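Local coordinates for methyltransferase WBDD (PDB 4AZS), which probably phosphorylates and methylates the end of the growing O9a O antigen as a bifunctional kinase and methyltransferase, thereby regulating its chain length, at residues P67-D72 with G88-G93; L84-A89 with P112-E117; L163-Q168 with V221-V226. One frame throughout, in Å; residues are numbered along the deposited sequence.

Interaction 1 of 3, residues P67-D72 with G88-G93; sequences PLNVLD and GATIVG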
loop_
_atom_site.group_PDB
_atom_site.type_symbol
_atom_site.label_atom_id
_atom_site.label_comp_id
_atom_site.label_asym_id
_atom_site.label_seq_id
_atom_site.Cartn_x
_atom_site.Cartn_y
_atom_site.Cartn_z
ATOM N N PRO A 67 -18.321 -58.812 5.437
ATOM C CA PRO A 67 -18.926 -57.549 5.144
ATOM C C PRO A 67 -17.965 -56.432 5.587
ATOM O O PRO A 67 -17.193 -56.670 6.492
ATOM C CB PRO A 67 -20.198 -57.562 5.995
ATOM C CG PRO A 67 -20.484 -58.996 6.271
ATOM C CD PRO A 67 -19.105 -59.561 6.454
ATOM N N LEU A 68 -17.992 -55.260 4.938
ATOM C CA LEU A 68 -17.021 -54.198 5.227
ATOM C C LEU A 68 -17.599 -53.097 6.077
ATOM O O LEU A 68 -18.792 -52.839 6.014
ATOM C CB LEU A 68 -16.527 -53.553 3.933
ATOM C CG LEU A 68 -16.024 -54.486 2.810
ATOM C CD1 LEU A 68 -15.469 -53.672 1.665
ATOM C CD2 LEU A 68 -14.991 -55.463 3.309
ATOM N N ASN A 69 -16.727 -52.440 6.847
ATOM C CA ASN A 69 -16.971 -51.111 7.363
ATOM C C ASN A 69 -16.584 -50.015 6.351
ATOM O O ASN A 69 -15.446 -49.966 5.865
ATOM C CB ASN A 69 -16.194 -50.966 8.633
ATOM C CG ASN A 69 -16.663 -51.958 9.691
ATOM O OD1 ASN A 69 -17.831 -52.037 9.937
ATOM N ND2 ASN A 69 -15.738 -52.699 10.321
ATOM N N VAL A 70 -17.536 -49.173 6.002
ATOM C CA VAL A 70 -17.364 -48.184 4.942
ATOM C C VAL A 70 -17.593 -46.790 5.485
ATOM O O VAL A 70 -18.556 -46.548 6.243
ATOM C CB VAL A 70 -18.382 -48.413 3.804
ATOM C CG1 VAL A 70 -18.144 -47.403 2.671
ATOM C CG2 VAL A 70 -18.279 -49.844 3.326
ATOM N N LEU A 71 -16.675 -45.893 5.106
ATOM C CA LEU A 71 -16.769 -44.490 5.412
ATOM C C LEU A 71 -17.113 -43.674 4.154
ATOM O O LEU A 71 -16.418 -43.767 3.135
ATOM C CB LEU A 71 -15.437 -44.021 6.028
ATOM C CG LEU A 71 -15.277 -42.531 6.369
ATOM C CD1 LEU A 71 -16.178 -42.052 7.492
ATOM C CD2 LEU A 71 -13.843 -42.234 6.750
ATOM N N ASP A 72 -18.154 -42.858 4.239
ATOM C CA ASP A 72 -18.656 -42.077 3.090
ATOM C C ASP A 72 -18.501 -40.591 3.441
ATOM O O ASP A 72 -19.284 -40.051 4.229
ATOM C CB ASP A 72 -20.124 -42.418 2.824
ATOM C CG ASP A 72 -20.682 -41.798 1.557
ATOM O OD1 ASP A 72 -19.999 -41.043 0.821
ATOM O OD2 ASP A 72 -21.884 -42.063 1.317
ATOM N N GLY A 88 -25.375 -55.192 3.239
ATOM C CA GLY A 88 -24.793 -55.742 4.473
ATOM C C GLY A 88 -23.597 -54.984 5.038
ATOM O O GLY A 88 -23.017 -55.382 6.051
ATOM N N ALA A 89 -23.223 -53.883 4.415
ATOM C CA ALA A 89 -22.116 -53.087 4.919
ATOM C C ALA A 89 -22.520 -52.364 6.209
ATOM O O ALA A 89 -23.682 -52.037 6.404
ATOM C CB ALA A 89 -21.679 -52.063 3.867
ATOM N N THR A 90 -21.547 -52.077 7.062
ATOM C CA THR A 90 -21.742 -51.155 8.171
ATOM C C THR A 90 -21.146 -49.852 7.725
ATOM O O THR A 90 -19.953 -49.812 7.303
ATOM C CB THR A 90 -21.009 -51.667 9.440
ATOM O OG1 THR A 90 -21.562 -52.920 9.783
ATOM C CG2 THR A 90 -21.170 -50.691 10.658
ATOM N N ILE A 91 -21.947 -48.796 7.737
ATOM C CA ILE A 91 -21.502 -47.532 7.149
ATOM C C ILE A 91 -21.575 -46.341 8.097
ATOM O O ILE A 91 -22.454 -46.244 8.942
ATOM C CB ILE A 91 -22.220 -47.215 5.805
ATOM C CG1 ILE A 91 -23.664 -46.725 6.018
ATOM C CG2 ILE A 91 -22.231 -48.437 4.963
ATOM C CD1 ILE A 91 -23.772 -45.261 6.425
ATOM N N VAL A 92 -20.631 -45.424 7.930
ATOM C CA VAL A 92 -20.729 -44.135 8.576
ATOM C C VAL A 92 -20.608 -43.111 7.447
ATOM O O VAL A 92 -19.668 -43.155 6.595
ATOM C CB VAL A 92 -19.647 -43.958 9.640
ATOM C CG1 VAL A 92 -19.692 -42.578 10.267
ATOM C CG2 VAL A 92 -19.767 -45.009 10.738
ATOM N N GLY A 93 -21.586 -42.226 7.385
ATOM C CA GLY A 93 -21.573 -41.101 6.430
ATOM C C GLY A 93 -21.400 -39.768 7.096
ATOM O O GLY A 93 -22.019 -39.516 8.101
#
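The carbonyl oxygen of T90 takes two donors from the neighbouring strand. V70 N gives it a nearly straight hydrogen bond of 2.8 Å, and N69 CA adds a CA-H...O contact at 3.3 Å. This is the parallel pairing of the first two strands of a Rossmann-like methyltransferase domain, joined by helix 79-86 in a beta-alpha-beta crossover. The strand segments run 18° apart. Their other backbone bonds link T90 N to L68 O, V92 N to V70 O, and D72 N to V92 O. V70 O and V92 O are doubly held in the same fashion, with I91 CA and L71 CA as their second donors.

The side chains alternate between the two faces. N69 and T90 lie side by side on the face that also carries L71 and V92. With CG beside its own backbone N (chi1 -62°), the N69 amide leans across, and its OD1 comes 3.2 Å from T90 CB. V70, I91 and D72 occupy the other face, which helix 79-86 covers. There V70 CB meets I91 CG2 at 4.0 Å. V70 also extends CG2 to the methyl of A89, where Y57 of helix 47-64 packs on both residues. The D72 side chain lies near the bound S-adenosylmethionine. Its OD2 is hydrogen-bonded to S81 OG, while its CB lies 3.9 Å from V92 O.

Interaction 2 of 3, residues L84-A89 with P112-E117; sequences LASKGA and PDFAAE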
loop_
_atom_site.group_PDB
_atom_site.type_symbol
_atom_site.label_atom_id
_atom_site.label_comp_id
_atom_site.label_asym_id
_atom_site.label_seq_id
_atom_site.Cartn_x
_atom_site.Cartn_y
_atom_site.Cartn_z
ATOM N N LEU A 84 -24.970 -49.296 0.021
ATOM C CA LEU A 84 -24.049 -50.327 0.534
ATOM C C LEU A 84 -24.522 -50.978 1.833
ATOM O O LEU A 84 -24.302 -52.178 2.054
ATOM C CB LEU A 84 -22.644 -49.766 0.717
ATOM C CG LEU A 84 -21.975 -49.250 -0.544
ATOM C CD1 LEU A 84 -20.640 -48.615 -0.166
ATOM C CD2 LEU A 84 -21.746 -50.352 -1.555
ATOM N N ALA A 85 -25.198 -50.228 2.687
ATOM C CA ALA A 85 -25.763 -50.832 3.897
ATOM C C ALA A 85 -26.811 -51.845 3.517
ATOM O O ALA A 85 -26.999 -52.810 4.209
ATOM C CB ALA A 85 -26.368 -49.789 4.823
ATOM N N SER A 86 -27.482 -51.601 2.405
ATOM C CA SER A 86 -28.456 -52.541 1.907
ATOM C C SER A 86 -27.861 -53.926 1.596
ATOM O O SER A 86 -28.536 -54.944 1.711
ATOM C CB SER A 86 -29.064 -52.003 0.618
ATOM O OG SER A 86 -30.199 -52.712 0.391
ATOM N N LYS A 87 -26.622 -53.939 1.129
ATOM C CA LYS A 87 -25.877 -55.169 0.832
ATOM C C LYS A 87 -25.126 -55.728 2.038
ATOM O O LYS A 87 -24.274 -56.594 1.864
ATOM C CB LYS A 87 -24.841 -54.875 -0.267
ATOM C CG LYS A 87 -25.461 -54.505 -1.592
ATOM C CD LYS A 87 -24.455 -53.763 -2.470
ATOM C CE LYS A 87 -23.069 -54.400 -2.476
ATOM N NZ LYS A 87 -23.092 -55.752 -3.151
ATOM N N GLY A 88 -25.375 -55.192 3.239
ATOM C CA GLY A 88 -24.793 -55.742 4.473
ATOM C C GLY A 88 -23.597 -54.984 5.038
ATOM O O GLY A 88 -23.017 -55.382 6.051
ATOM N N ALA A 89 -23.223 -53.883 4.415
ATOM C CA ALA A 89 -22.116 -53.087 4.919
ATOM C C ALA A 89 -22.520 -52.364 6.209
ATOM O O ALA A 89 -23.682 -52.037 6.404
ATOM C CB ALA A 89 -21.679 -52.063 3.867
ATOM N N PRO A 112 -34.558 -49.806 9.101
ATOM C CA PRO A 112 -33.969 -49.962 10.440
ATOM C C PRO A 112 -32.937 -51.073 10.567
ATOM O O PRO A 112 -32.120 -51.029 11.484
ATOM C CB PRO A 112 -35.198 -50.252 11.351
ATOM C CG PRO A 112 -36.293 -50.671 10.420
ATOM C CD PRO A 112 -36.024 -49.974 9.112
ATOM N N ASP A 113 -32.979 -52.066 9.683
ATOM C CA ASP A 113 -31.989 -53.123 9.716
ATOM C C ASP A 113 -30.657 -52.752 9.082
ATOM O O ASP A 113 -29.719 -53.515 9.233
ATOM C CB ASP A 113 -32.472 -54.369 8.994
ATOM C CG ASP A 113 -33.692 -54.983 9.659
ATOM O OD1 ASP A 113 -33.887 -54.802 10.913
ATOM O OD2 ASP A 113 -34.440 -55.636 8.898
ATOM N N PHE A 114 -30.582 -51.627 8.370
ATOM C CA PHE A 114 -29.294 -51.167 7.775
ATOM C C PHE A 114 -28.417 -50.687 8.922
ATOM O O PHE A 114 -28.899 -49.951 9.783
ATOM C CB PHE A 114 -29.506 -49.988 6.824
ATOM C CG PHE A 114 -30.187 -50.340 5.526
ATOM C CD1 PHE A 114 -30.713 -51.623 5.283
ATOM C CD2 PHE A 114 -30.358 -49.374 4.562
ATOM C CE1 PHE A 114 -31.380 -51.915 4.100
ATOM C CE2 PHE A 114 -30.992 -49.670 3.354
ATOM C CZ PHE A 114 -31.524 -50.935 3.128
ATOM N N ALA A 115 -27.155 -51.093 8.960
ATOM C CA ALA A 115 -26.261 -50.593 10.012
ATOM C C ALA A 115 -25.595 -49.309 9.467
ATOM O O ALA A 115 -24.557 -49.362 8.831
ATOM C CB ALA A 115 -25.217 -51.650 10.405
ATOM N N ALA A 116 -26.255 -48.177 9.678
ATOM C CA ALA A 116 -25.886 -46.911 9.023
ATOM C C ALA A 116 -25.926 -45.798 10.029
ATOM O O ALA A 116 -26.948 -45.596 10.640
ATOM C CB ALA A 116 -26.871 -46.609 7.913
ATOM N N GLU A 117 -24.834 -45.080 10.221
ATOM C CA GLU A 117 -24.861 -43.924 11.076
ATOM C C GLU A 117 -24.386 -42.714 10.273
ATOM O O GLU A 117 -23.570 -42.834 9.334
ATOM C CB GLU A 117 -24.000 -44.151 12.320
ATOM C CG GLU A 117 -24.415 -45.368 13.167
ATOM C CD GLU A 117 -25.481 -45.065 14.219
ATOM O OE1 GLU A 117 -25.701 -43.873 14.534
ATOM O OE2 GLU A 117 -26.091 -46.027 14.753
HETATM O O HOH W 1 -26.251 -52.758 6.846
#
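F114 lays one face of its ring over the last turn of helix 79-86. The contact joins the C-terminal end of that helix to the start of strand 115-120, an outermost strand of the Rossmann-like sheet within this chain. A Schellman motif ends the helix: A89 N bonds to L84 O, and G88 N to A85 O. G88 is its C-prime residue, with a phi of 102°.

The F114 side chain leaves the backbone with CG beside its own N and anti to the carbonyl carbon (chi1 -71°). CD1 is nearly eclipsed with CA about the CB-CG bond (chi2 7°). This turns the ring so that its face meets S86 CA in a CH-pi contact, 3.9 Å from the centroid. A85 O lies over the same face. The S86 hydroxyl, anti to its backbone N, reaches past the ring's far end, with OG 3.5 Å from F114 CZ. At the near end, the A85 methyl points at the opposing segment and rests 3.7 Å from F114 CB. It also lies at 4.5 Å from A116 CB.

No direct hydrogen bond crosses the contact. A water does the joining, just where A115 sits at the centre of an inverse gamma turn. The water donates to A85 O and to A89 O, and accepts from A115 N at 2.8 Å.

Interaction 3 of 3, residues L163-Q168 with V221-V226; sequences LADVTQ and VSNHRV. With SO4 (sulfate ion), chain E.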
loop_
_atom_site.group_PDB
_atom_site.type_symbol
_atom_site.label_atom_id
_atom_site.label_comp_id
_atom_site.label_asym_id
_atom_site.label_seq_id
_atom_site.Cartn_x
_atom_site.Cartn_y
_atom_site.Cartn_z
ATOM N N LEU A 163 -5.968 -40.981 4.823
ATOM C CA LEU A 163 -7.118 -41.832 4.520
ATOM C C LEU A 163 -6.732 -43.213 3.993
ATOM O O LEU A 163 -7.304 -44.228 4.404
ATOM C CB LEU A 163 -8.034 -41.135 3.520
ATOM C CG LEU A 163 -9.438 -41.697 3.281
ATOM C CD1 LEU A 163 -10.224 -41.761 4.579
ATOM C CD2 LEU A 163 -10.136 -40.800 2.278
ATOM N N ALA A 164 -5.796 -43.241 3.045
ATOM C CA ALA A 164 -5.248 -44.473 2.557
ATOM C C ALA A 164 -4.492 -45.266 3.628
ATOM O O ALA A 164 -4.630 -46.486 3.717
ATOM C CB ALA A 164 -4.369 -44.179 1.385
ATOM N N ASP A 165 -3.753 -44.571 4.477
ATOM C CA ASP A 165 -2.992 -45.210 5.579
ATOM C C ASP A 165 -3.910 -45.980 6.513
ATOM O O ASP A 165 -3.520 -47.037 6.961
ATOM C CB ASP A 165 -2.230 -44.175 6.413
ATOM C CG ASP A 165 -0.979 -43.639 5.699
ATOM O OD1 ASP A 165 -0.405 -44.372 4.853
ATOM O OD2 ASP A 165 -0.563 -42.494 6.027
ATOM N N VAL A 166 -5.122 -45.463 6.759
ATOM C CA VAL A 166 -5.999 -46.030 7.774
ATOM C C VAL A 166 -7.057 -46.973 7.243
ATOM O O VAL A 166 -7.800 -47.564 8.026
ATOM C CB VAL A 166 -6.689 -44.953 8.643
ATOM C CG1 VAL A 166 -5.633 -44.161 9.373
ATOM C CG2 VAL A 166 -7.645 -44.062 7.830
ATOM N N THR A 167 -7.140 -47.119 5.927
ATOM C CA THR A 167 -8.127 -48.017 5.343
ATOM C C THR A 167 -7.460 -49.080 4.513
ATOM O O THR A 167 -6.275 -49.053 4.334
ATOM C CB THR A 167 -9.066 -47.224 4.423
ATOM O OG1 THR A 167 -8.294 -46.618 3.378
ATOM C CG2 THR A 167 -9.819 -46.136 5.217
ATOM N N GLN A 168 -8.221 -50.012 3.957
ATOM C CA GLN A 168 -7.671 -50.959 3.005
ATOM C C GLN A 168 -7.775 -50.458 1.561
ATOM O O GLN A 168 -6.983 -50.868 0.692
ATOM C CB GLN A 168 -8.387 -52.285 3.154
ATOM C CG GLN A 168 -8.039 -52.994 4.441
ATOM C CD GLN A 168 -6.581 -53.409 4.471
ATOM O OE1 GLN A 168 -6.098 -54.058 3.596
ATOM N NE2 GLN A 168 -5.880 -52.958 5.444
ATOM N N VAL A 221 -7.623 -46.483 -4.829
ATOM C CA VAL A 221 -6.299 -46.145 -4.246
ATOM C C VAL A 221 -6.076 -47.043 -3.027
ATOM O O VAL A 221 -7.031 -47.349 -2.298
ATOM C CB VAL A 221 -6.300 -44.690 -3.804
ATOM C CG1 VAL A 221 -5.047 -44.300 -3.090
ATOM C CG2 VAL A 221 -6.585 -43.765 -4.959
ATOM N N SER A 222 -4.854 -47.485 -2.786
ATOM C CA SER A 222 -4.567 -48.215 -1.545
ATOM C C SER A 222 -3.158 -48.050 -1.100
ATOM O O SER A 222 -2.207 -47.953 -1.930
ATOM C CB SER A 222 -4.845 -49.718 -1.681
ATOM O OG SER A 222 -4.647 -50.373 -0.424
ATOM N N ASN A 223 -2.996 -48.007 0.221
ATOM C CA ASN A 223 -1.652 -48.003 0.779
ATOM C C ASN A 223 -1.272 -49.369 1.354
ATOM O O ASN A 223 -0.217 -49.500 1.944
ATOM C CB ASN A 223 -1.458 -46.904 1.816
ATOM C CG ASN A 223 -0.936 -45.608 1.233
ATOM O OD1 ASN A 223 -0.637 -45.495 0.045
ATOM N ND2 ASN A 223 -0.884 -44.592 2.069
ATOM N N HIS A 224 -2.114 -50.375 1.158
ATOM C CA HIS A 224 -1.923 -51.666 1.808
ATOM C C HIS A 224 -2.128 -52.863 0.933
ATOM O O HIS A 224 -1.702 -53.953 1.299
ATOM C CB HIS A 224 -2.875 -51.765 3.000
ATOM C CG HIS A 224 -2.572 -50.787 4.071
ATOM N ND1 HIS A 224 -1.459 -50.881 4.840
ATOM C CD2 HIS A 224 -3.243 -49.640 4.479
ATOM C CE1 HIS A 224 -1.427 -49.850 5.695
ATOM N NE2 HIS A 224 -2.520 -49.083 5.466
ATOM N N ARG A 225 -2.831 -52.694 -0.189
ATOM C CA ARG A 225 -3.197 -53.796 -1.052
ATOM C C ARG A 225 -3.014 -53.485 -2.518
ATOM O O ARG A 225 -3.197 -52.341 -2.979
ATOM C CB ARG A 225 -4.676 -54.188 -0.820
ATOM C CG ARG A 225 -4.989 -54.650 0.611
ATOM C CD ARG A 225 -6.443 -55.108 0.823
ATOM N NE ARG A 225 -6.691 -56.388 0.207
ATOM C CZ ARG A 225 -6.503 -57.572 0.784
ATOM N NH1 ARG A 225 -6.080 -57.646 2.015
ATOM N NH2 ARG A 225 -6.731 -58.691 0.099
ATOM N N VAL A 226 -2.646 -54.515 -3.266
ATOM C CA VAL A 226 -2.852 -54.497 -4.684
ATOM C C VAL A 226 -4.313 -54.876 -4.935
ATOM O O VAL A 226 -4.773 -55.908 -4.496
ATOM C CB VAL A 226 -1.895 -55.483 -5.398
ATOM C CG1 VAL A 226 -2.227 -55.581 -6.878
ATOM C CG2 VAL A 226 -0.473 -55.001 -5.216
HETATM S S SO4 E . -5.870 -61.067 3.001
HETATM O O1 SO4 E . -5.513 -59.740 3.575
HETATM O O2 SO4 E . -6.187 -61.000 1.539
HETATM O O3 SO4 E . -7.093 -61.561 3.708
HETATM O O4 SO4 E . -4.674 -61.937 3.215
HETATM O O HOH W 2 -5.522 -48.010 1.740
#
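H224 reaches from the turn after strand 216-222 to the end of helix 153-166. Its CB passes the Q168 amide, with OE1 at 4.0 Å. CG lies beside its own backbone N (chi1 -65°), which sends the ring back toward the helix. Next comes CD2, at the ring edge, 3.1 Å from T167 O. At the tip, NE2 carries a proton and gives it to D165 O at 2.7 Å. That bond is fairly straight at the proton (164°). D165 O lies near the ring plane, though the donor sits above the carbonyl plane. The Q168 amide is turned only 25° from the ring plane.

Other polar bonds cross nearby. S222 OG donates to Q168 O at 2.6 Å and accepts from H224 N and R225 N, forming an ST turn and an ST motif. N223 ND2 donates to D165 OD1 at 2.8 Å, meeting the carboxylate from above its plane. A water bridges A164 O and N223 N. D165 OD2 also makes a salt bridge to R162 of the second subunit, and E132 of that second subunit packs against H224.

R225 is the next residue along the chain. Q168 OE1 lies 3.0 Å from its CD, and NH1 and NH2 donate hydrogen bonds to O1 and O2 of one sulfate ion, probably from the crystallisation liquor. The sheet order 3-2-1-4-5-7-6, with the seventh strand, 216-222, inserted antiparallel between 169-173 and 200-207, is the signature of class I methyltransferases. This contact ties the C-terminal end of a helix of that fold to the turn leaving the antiparallel strand.

All three contacts reach one mixed sheet. Interactions 1 and 2 are continuous, with centres 7 Å apart, and they share G88 and A89. Strand 90-95 sits between the other two strands: it pairs with 69-73 in interaction 1, and bonds to strand 115-120 through I91 N to A115 O (2.9 Å) and G93 N to E117 O (2.8 Å). Interaction 3 lies on the other side of strand 69-73, its centre about 16 Å from that of interaction 1. They touch where L71 CD2 meets L163 CD1 at 4.2 Å. Interactions 2 and 3 do not touch. Interaction 1 is close to the methyl donor: the D72 side chain is about 5 Å from S-adenosylmethionine.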